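Local coordinates for protein gamma-glutamyl phosphate reductase (Saccharomyces cerevisiae, PDB 1VLU) that catalyses the NADPH-dependent reduction of L-gamma-glutamyl phosphate to the gamma-semialdehyde of glutamate, releasing phosphate, in the second step of proline biosynthesis from glutamate, at residues A[122-127]-A[431-436]; A[127-132]-A[210-215]. One frame throughout, in Å; residues are numbered along the deposited sequence.

Contact 1: residues A[122-127]-A[431-436]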
ATOM      1  N   GLN A 122       2.998  11.581 -22.441  1.00 41.14           N
ATOM      2  CA  GLN A 122       3.270  10.471 -21.555  1.00 41.82           C
ATOM      3  C   GLN A 122       4.736  10.104 -21.768  1.00 41.70           C
ATOM      4  O   GLN A 122       5.155   9.778 -22.870  1.00 41.41           O
ATOM      5  CB  GLN A 122       2.327   9.311 -21.824  1.00 40.55           C
ATOM      6  CG  GLN A 122       2.516   8.132 -20.908  1.00 47.55           C
ATOM      7  CD  GLN A 122       1.708   6.928 -21.348  1.00 56.02           C
ATOM      8  OE1 GLN A 122       1.382   6.778 -22.512  1.00 58.24           O
ATOM      9  NE2 GLN A 122       1.383   6.064 -20.408  1.00 72.10           N
ATOM     10  N   VAL A 123       5.514  10.225 -20.699  1.00 43.17           N
ATOM     11  CA  VAL A 123       6.980  10.144 -20.749  1.00 42.28           C
ATOM     12  C   VAL A 123       7.416   9.002 -19.804  1.00 43.31           C
ATOM     13  O   VAL A 123       6.871   8.860 -18.702  1.00 43.91           O
ATOM     14  CB  VAL A 123       7.628  11.532 -20.366  1.00 42.87           C
ATOM     15  CG1 VAL A 123       9.102  11.528 -20.594  1.00 49.15           C
ATOM     16  CG2 VAL A 123       7.018  12.717 -21.190  1.00 36.05           C
ATOM     17  N   THR A 124       8.327   8.142 -20.247  1.00 42.77           N
ATOM     18  CA  THR A 124       8.855   7.096 -19.345  1.00 46.06           C
ATOM     19  C   THR A 124       9.672   7.731 -18.213  1.00 44.78           C
ATOM     20  O   THR A 124      10.349   8.738 -18.405  1.00 45.77           O
ATOM     21  CB  THR A 124       9.745   6.061 -20.066  1.00 45.45           C
ATOM     22  OG1 THR A 124      10.854   6.727 -20.682  1.00 52.26           O
ATOM     23  CG2 THR A 124       8.976   5.329 -21.107  1.00 42.97           C
ATOM     24  N   ALA A 125       9.586   7.130 -17.037  1.00 45.65           N
ATOM     25  CA  ALA A 125      10.244   7.625 -15.841  1.00 46.62           C
ATOM     26  C   ALA A 125      10.645   6.419 -14.965  1.00 47.48           C
ATOM     27  O   ALA A 125      10.078   5.346 -15.118  1.00 49.50           O
ATOM     28  CB  ALA A 125       9.304   8.577 -15.084  1.00 42.56           C
ATOM     29  N   PRO A 126      11.620   6.575 -14.050  1.00 48.26           N
ATOM     30  CA  PRO A 126      11.926   5.396 -13.196  1.00 50.51           C
ATOM     31  C   PRO A 126      10.725   4.952 -12.345  1.00 51.74           C
ATOM     32  O   PRO A 126       9.935   5.786 -11.939  1.00 53.89           O
ATOM     33  CB  PRO A 126      13.061   5.879 -12.274  1.00 48.33           C
ATOM     34  CG  PRO A 126      13.468   7.234 -12.753  1.00 45.05           C
ATOM     35  CD  PRO A 126      12.458   7.748 -13.747  1.00 48.13           C
ATOM     36  N   VAL A 127      10.587   3.649 -12.085  1.00 54.99           N
ATOM     37  CA  VAL A 127       9.607   3.154 -11.105  1.00 55.19           C
ATOM     38  C   VAL A 127       9.849   3.807  -9.735  1.00 54.64           C
ATOM     39  O   VAL A 127       8.901   4.197  -9.063  1.00 56.51           O
ATOM     40  CB  VAL A 127       9.639   1.614 -10.999  1.00 58.53           C
ATOM     41  CG1 VAL A 127       9.400   1.158  -9.572  1.00 60.75           C
ATOM     42  CG2 VAL A 127       8.609   1.013 -11.903  1.00 63.30           C
ATOM     43  N   VAL A 431      10.490   0.707 -15.739  1.00 59.73           N
ATOM     44  CA  VAL A 431      10.099   2.093 -16.082  1.00 59.36           C
ATOM     45  C   VAL A 431       8.588   2.256 -15.940  1.00 57.50           C
ATOM     46  O   VAL A 431       7.824   1.400 -16.407  1.00 59.94           O
ATOM     47  CB  VAL A 431      10.538   2.547 -17.546  1.00 60.48           C
ATOM     48  CG1 VAL A 431      11.903   1.956 -17.948  1.00 63.83           C
ATOM     49  CG2 VAL A 431       9.501   2.173 -18.577  1.00 57.28           C
ATOM     50  N   SER A 432       8.158   3.339 -15.302  1.00 53.59           N
ATOM     51  CA  SER A 432       6.752   3.702 -15.290  1.00 53.97           C
ATOM     52  C   SER A 432       6.520   4.934 -16.171  1.00 52.83           C
ATOM     53  O   SER A 432       7.288   5.211 -17.088  1.00 51.98           O
ATOM     54  CB  SER A 432       6.214   3.891 -13.862  1.00 54.22           C
ATOM     55  OG  SER A 432       6.734   5.058 -13.226  1.00 67.23           O
ATOM     56  N   TYR A 433       5.430   5.634 -15.927  1.00 53.94           N
ATOM     57  CA  TYR A 433       5.035   6.748 -16.779  1.00 55.83           C
ATOM     58  C   TYR A 433       4.713   7.937 -15.931  1.00 54.57           C
ATOM     59  O   TYR A 433       4.228   7.788 -14.799  1.00 55.05           O
ATOM     60  CB  TYR A 433       3.798   6.401 -17.588  1.00 58.90           C
ATOM     61  CG  TYR A 433       4.060   5.385 -18.644  1.00 67.31           C
ATOM     62  CD1 TYR A 433       5.002   5.627 -19.641  1.00 70.66           C
ATOM     63  CD2 TYR A 433       3.361   4.186 -18.668  1.00 76.27           C
ATOM     64  CE1 TYR A 433       5.255   4.697 -20.642  1.00 76.88           C
ATOM     65  CE2 TYR A 433       3.597   3.236 -19.678  1.00 86.35           C
ATOM     66  CZ  TYR A 433       4.550   3.501 -20.662  1.00 81.18           C
ATOM     67  OH  TYR A 433       4.795   2.584 -21.667  1.00 80.42           O
ATOM     68  N   GLN A 434       5.003   9.106 -16.491  1.00 52.85           N
ATOM     69  CA  GLN A 434       4.664  10.386 -15.914  1.00 50.41           C
ATOM     70  C   GLN A 434       3.933  11.152 -16.998  1.00 48.54           C
ATOM     71  O   GLN A 434       4.343  11.114 -18.149  1.00 48.37           O
ATOM     72  CB  GLN A 434       5.949  11.117 -15.548  1.00 49.79           C
ATOM     73  CG  GLN A 434       5.767  12.345 -14.717  1.00 55.90           C
ATOM     74  CD  GLN A 434       7.064  13.098 -14.532  1.00 71.24           C
ATOM     75  OE1 GLN A 434       7.693  13.560 -15.513  1.00 66.39           O
ATOM     76  NE2 GLN A 434       7.478  13.247 -13.266  1.00 67.53           N
ATOM     77  N   TYR A 435       2.840  11.823 -16.639  1.00 47.13           N
ATOM     78  CA  TYR A 435       2.161  12.708 -17.560  1.00 48.11           C
ATOM     79  C   TYR A 435       2.662  14.114 -17.326  1.00 47.06           C
ATOM     80  O   TYR A 435       2.932  14.490 -16.176  1.00 45.90           O
ATOM     81  CB  TYR A 435       0.651  12.638 -17.374  1.00 50.43           C
ATOM     82  CG  TYR A 435       0.129  11.269 -17.699  1.00 59.88           C
ATOM     83  CD1 TYR A 435       0.113  10.261 -16.728  1.00 66.30           C
ATOM     84  CD2 TYR A 435      -0.314  10.961 -18.988  1.00 56.68           C
ATOM     85  CE1 TYR A 435      -0.344   8.984 -17.027  1.00 71.81           C
ATOM     86  CE2 TYR A 435      -0.784   9.703 -19.299  1.00 63.10           C
ATOM     87  CZ  TYR A 435      -0.796   8.714 -18.317  1.00 72.52           C
ATOM     88  OH  TYR A 435      -1.253   7.449 -18.621  1.00 74.48           O
ATOM     89  N   GLN A 436       2.813  14.859 -18.424  1.00 43.12           N
ATOM     90  CA  GLN A 436       3.270  16.234 -18.413  1.00 42.07           C
ATOM     91  C   GLN A 436       2.331  17.002 -19.274  1.00 44.39           C
ATOM     92  O   GLN A 436       2.100  16.608 -20.412  1.00 46.67           O
ATOM     93  CB  GLN A 436       4.642  16.360 -19.045  1.00 39.91           C
ATOM     94  CG  GLN A 436       5.685  15.476 -18.424  1.00 38.18           C
ATOM     95  CD  GLN A 436       7.085  15.809 -18.927  1.00 43.42           C
ATOM     96  OE1 GLN A 436       7.262  16.649 -19.822  1.00 47.71           O
ATOM     97  NE2 GLN A 436       8.081  15.158 -18.349  1.00 42.18           N
TER

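Contact 2: residues A[127-132]-A[210-215]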
ATOM      1  N   VAL A 127      10.587   3.649 -12.085  1.00 54.99           N
ATOM      2  CA  VAL A 127       9.607   3.154 -11.105  1.00 55.19           C
ATOM      3  C   VAL A 127       9.849   3.807  -9.735  1.00 54.64           C
ATOM      4  O   VAL A 127       8.901   4.197  -9.063  1.00 56.51           O
ATOM      5  CB  VAL A 127       9.639   1.614 -10.999  1.00 58.53           C
ATOM      6  CG1 VAL A 127       9.400   1.158  -9.572  1.00 60.75           C
ATOM      7  CG2 VAL A 127       8.609   1.013 -11.903  1.00 63.30           C
ATOM      8  N   GLY A 128      11.122   3.934  -9.338  1.00 54.90           N
ATOM      9  CA  GLY A 128      11.502   4.529  -8.055  1.00 50.21           C
ATOM     10  C   GLY A 128      12.652   3.816  -7.349  1.00 52.68           C
ATOM     11  O   GLY A 128      13.848   4.133  -7.570  1.00 55.03           O
ATOM     12  N   VAL A 129      12.281   2.925  -6.426  1.00 49.22           N
ATOM     13  CA  VAL A 129      13.209   2.136  -5.632  1.00 44.73           C
ATOM     14  C   VAL A 129      12.794   0.692  -5.797  1.00 46.69           C
ATOM     15  O   VAL A 129      11.612   0.368  -5.660  1.00 46.92           O
ATOM     16  CB  VAL A 129      13.216   2.507  -4.119  1.00 44.92           C
ATOM     17  CG1 VAL A 129      14.136   1.529  -3.298  1.00 42.07           C
ATOM     18  CG2 VAL A 129      13.678   3.935  -3.913  1.00 39.87           C
ATOM     19  N   LEU A 130      13.778  -0.157  -6.093  1.00 44.93           N
ATOM     20  CA  LEU A 130      13.595  -1.587  -6.305  1.00 46.01           C
ATOM     21  C   LEU A 130      14.205  -2.338  -5.156  1.00 45.42           C
ATOM     22  O   LEU A 130      15.325  -2.016  -4.735  1.00 46.24           O
ATOM     23  CB  LEU A 130      14.328  -2.047  -7.572  1.00 45.31           C
ATOM     24  CG  LEU A 130      14.218  -1.230  -8.867  1.00 50.89           C
ATOM     25  CD1 LEU A 130      15.126  -1.851  -9.895  1.00 47.80           C
ATOM     26  CD2 LEU A 130      12.802  -1.168  -9.379  1.00 43.43           C
ATOM     27  N   LEU A 131      13.485  -3.347  -4.664  1.00 44.57           N
ATOM     28  CA  LEU A 131      14.046  -4.313  -3.740  1.00 45.40           C
ATOM     29  C   LEU A 131      14.148  -5.604  -4.521  1.00 46.99           C
ATOM     30  O   LEU A 131      13.161  -6.099  -5.056  1.00 48.07           O
ATOM     31  CB  LEU A 131      13.184  -4.476  -2.484  1.00 45.91           C
ATOM     32  CG  LEU A 131      13.496  -5.558  -1.439  1.00 44.54           C
ATOM     33  CD1 LEU A 131      14.928  -5.468  -0.848  1.00 46.45           C
ATOM     34  CD2 LEU A 131      12.483  -5.447  -0.331  1.00 46.07           C
ATOM     35  N   VAL A 132      15.373  -6.105  -4.637  1.00 47.41           N
ATOM     36  CA  VAL A 132      15.651  -7.298  -5.378  1.00 46.49           C
ATOM     37  C   VAL A 132      16.115  -8.366  -4.391  1.00 47.63           C
ATOM     38  O   VAL A 132      17.113  -8.185  -3.703  1.00 46.66           O
ATOM     39  CB  VAL A 132      16.735  -7.049  -6.438  1.00 47.74           C
ATOM     40  CG1 VAL A 132      17.023  -8.344  -7.234  1.00 44.80           C
ATOM     41  CG2 VAL A 132      16.334  -5.878  -7.343  1.00 52.55           C
ATOM     42  N   TYR A 210       8.573   3.794   0.910  1.00 60.35           N
ATOM     43  CA  TYR A 210       9.819   4.148   0.247  1.00 58.19           C
ATOM     44  C   TYR A 210      10.142   3.238  -0.929  1.00 56.89           C
ATOM     45  O   TYR A 210      10.859   3.653  -1.832  1.00 56.52           O
ATOM     46  CB  TYR A 210      10.983   4.113   1.225  1.00 60.37           C
ATOM     47  CG  TYR A 210      10.838   4.970   2.460  1.00 61.11           C
ATOM     48  CD1 TYR A 210      10.796   6.363   2.372  1.00 69.52           C
ATOM     49  CD2 TYR A 210      10.789   4.384   3.724  1.00 67.35           C
ATOM     50  CE1 TYR A 210      10.670   7.161   3.526  1.00 75.73           C
ATOM     51  CE2 TYR A 210      10.665   5.158   4.883  1.00 75.11           C
ATOM     52  CZ  TYR A 210      10.606   6.544   4.781  1.00 76.93           C
ATOM     53  OH  TYR A 210      10.493   7.294   5.936  1.00 74.68           O
ATOM     54  N   ILE A 211       9.649   1.997  -0.900  1.00 54.61           N
ATOM     55  CA  ILE A 211       9.981   1.007  -1.926  1.00 51.65           C
ATOM     56  C   ILE A 211       8.799   0.790  -2.821  1.00 52.98           C
ATOM     57  O   ILE A 211       7.691   0.537  -2.338  1.00 53.92           O
ATOM     58  CB  ILE A 211      10.488  -0.340  -1.334  1.00 54.08           C
ATOM     59  CG1 ILE A 211      11.703  -0.108  -0.433  1.00 49.68           C
ATOM     60  CG2 ILE A 211      10.810  -1.370  -2.452  1.00 44.56           C
ATOM     61  CD1 ILE A 211      12.141  -1.351   0.387  1.00 50.78           C
ATOM     62  N   ASP A 212       9.042   0.905  -4.128  1.00 51.90           N
ATOM     63  CA  ASP A 212       8.002   0.850  -5.142  1.00 51.34           C
ATOM     64  C   ASP A 212       7.805  -0.496  -5.828  1.00 51.16           C
ATOM     65  O   ASP A 212       6.734  -0.750  -6.373  1.00 53.72           O
ATOM     66  CB  ASP A 212       8.259   1.943  -6.197  1.00 53.21           C
ATOM     67  CG  ASP A 212       8.460   3.314  -5.569  1.00 59.94           C
ATOM     68  OD1 ASP A 212       7.441   3.901  -5.124  1.00 71.22           O
ATOM     69  OD2 ASP A 212       9.625   3.789  -5.476  1.00 60.79           O
ATOM     70  N   LEU A 213       8.822  -1.349  -5.845  1.00 49.62           N
ATOM     71  CA  LEU A 213       8.708  -2.620  -6.540  1.00 50.43           C
ATOM     72  C   LEU A 213       9.643  -3.633  -5.948  1.00 49.46           C
ATOM     73  O   LEU A 213      10.786  -3.311  -5.662  1.00 51.20           O
ATOM     74  CB  LEU A 213       9.039  -2.455  -8.029  1.00 51.40           C
ATOM     75  CG  LEU A 213       8.701  -3.589  -9.004  1.00 56.61           C
ATOM     76  CD1 LEU A 213       7.194  -3.859  -9.068  1.00 49.91           C
ATOM     77  CD2 LEU A 213       9.215  -3.257 -10.404  1.00 54.39           C
ATOM     78  N   VAL A 214       9.159  -4.862  -5.791  1.00 48.20           N
ATOM     79  CA  VAL A 214       9.990  -5.979  -5.408  1.00 48.53           C
ATOM     80  C   VAL A 214      10.245  -6.822  -6.621  1.00 49.27           C
ATOM     81  O   VAL A 214       9.303  -7.196  -7.324  1.00 50.64           O
ATOM     82  CB  VAL A 214       9.323  -6.918  -4.369  1.00 49.06           C
ATOM     83  CG1 VAL A 214      10.332  -7.962  -3.918  1.00 47.71           C
ATOM     84  CG2 VAL A 214       8.808  -6.145  -3.193  1.00 42.52           C
ATOM     85  N   VAL A 215      11.517  -7.143  -6.859  1.00 49.27           N
ATOM     86  CA  VAL A 215      11.881  -8.020  -7.968  1.00 50.45           C
ATOM     87  C   VAL A 215      12.410  -9.340  -7.389  1.00 52.75           C
ATOM     88  O   VAL A 215      13.504  -9.382  -6.825  1.00 53.14           O
ATOM     89  CB  VAL A 215      12.886  -7.327  -8.913  1.00 50.22           C
ATOM     90  CG1 VAL A 215      13.181  -8.191 -10.088  1.00 45.22           C
ATOM     91  CG2 VAL A 215      12.341  -5.957  -9.370  1.00 48.00           C
TER

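Contact 1: residues A[122-127]-A[431-436]
Gln122 brings its amide nitrogen NE2 over one face of the Tyr433 ring, on an antiparallel beta ladder that fits the oligomerisation arm of the aldehyde dehydrogenase fold. The register is set by two hydrogen-bonded pairs, Val123 with Gln434 and Ala125 with Ser432. Within them Gln434 N reaches Val123 O at 2.9 Å and Ser432 N reaches Ala125 O at 2.8 Å, while Val123 N and Ala125 N return the bonds to Gln434 O and Ser432 O.

One face carries Gln122, Thr124, Tyr433 and Tyr435. CG of Gln122 is anti to the backbone N (chi1 -178°), which sets it 3.7 Å from Tyr433 CD1, and the chain carries on extended past it. Gln122 NE2 comes 3.2 Å from Tyr433 CD2, offset toward the rim. The amide and ring planes are 44° apart: the nitrogen sits over the ring while the amide is inclined to it. Gln122 CG also lies 4.0 Å from Tyr435 CE2. Next along, Thr124 turns its methyl CG2 to within 3.8 Å of Tyr433 CE1, while its hydroxyl is engaged by Pro104 O and Lys107 N.

The other face carries Val123, Ala125, Ser432 and Gln434; at its Gln434 end, Gln434 and Gln436 pack on Met384 of the second subunit, and Tyr435 and Gln436 extend the sheet into that chain. The extended Gln436 side chain passes obliquely across Val123, its CD 3.8 Å from Val123 CG2. Its amide is gripped at both ends, OE1 by Arg438 NH2 and NE2 by the side chain of Gln434. An alanine here would probably leave Gln434 OE1 without this donor and Arg438 without this acceptor, and uncover the Val123 methyl. The bond at stake runs from Gln436 NE2 to Gln434 OE1 over 3.3 Å, with the acceptor near the plane of the Gln436 amide.

Contact 2: residues A[127-132]-A[210-215]
Asp212 holds CG beside its own backbone N and anti to the carbonyl carbon (chi1 -52°), which sets CG 3.6 Å from Val127 O; from there OD2 meets Val129 N across the start of a parallel strand pair. The pair lies in the mixed sheet built round strand 118-134, consistent with the Rossmann-like cofactor domain of the aldehyde dehydrogenase family. Asp212 OD2 takes the N-H of Val129 at 3.0 Å through its anti lone pair, and the same oxygen lies 3.3 Å from Gly128 CA. Gly128 adopts phi 140° and psi -96°, where a CB would strike both this oxygen and the carbonyl of Val127.

Val129 O accepts two donors, Asp212 N and Leu213 N. The second bond is the longer, with Leu213 N 3.3 Å from Val129 O. Regular parallel pairing follows: Leu131 N bonds to Leu213 O, and Leu131 O receives Val215 N at 2.7 Å.

On one face Leu130 and Leu213 lie side by side pointing the same way, as do Val132 and Val215; helix 139-151 covers Leu130 and Val132. Leu131 and Val214 point to the other face, where Ile211 from the preceding loop joins them. Ile211 CG2 is 3.9 Å from Leu131 CB, and Ile156 of the neighbouring strand touches both residues. Val127, crossing Leu213 at about a right angle, places CG1 3.9 Å from Leu213 CB.

Both contacts use strand 118-134 and meet at Val127, where the strand is interrupted; their centres are about 15 Å apart. Contact 2 is the buried one, its centre about 11 Å from the chain's centre, and contact 1, at about 22 Å, is partly buried and reaches the second subunit. The sequence of contact 2 is nested within the loop that contact 1 closes. Pairing changes with place: antiparallel in 122-127 with 431-436, parallel in 127-132 with 210-215. So does chemistry. Beside its backbone ladder, contact 1 sets glutamine amides and tyrosine rings together, whereas contact 2 joins mostly branched aliphatic side chains, with one carboxylate bonding to the backbone.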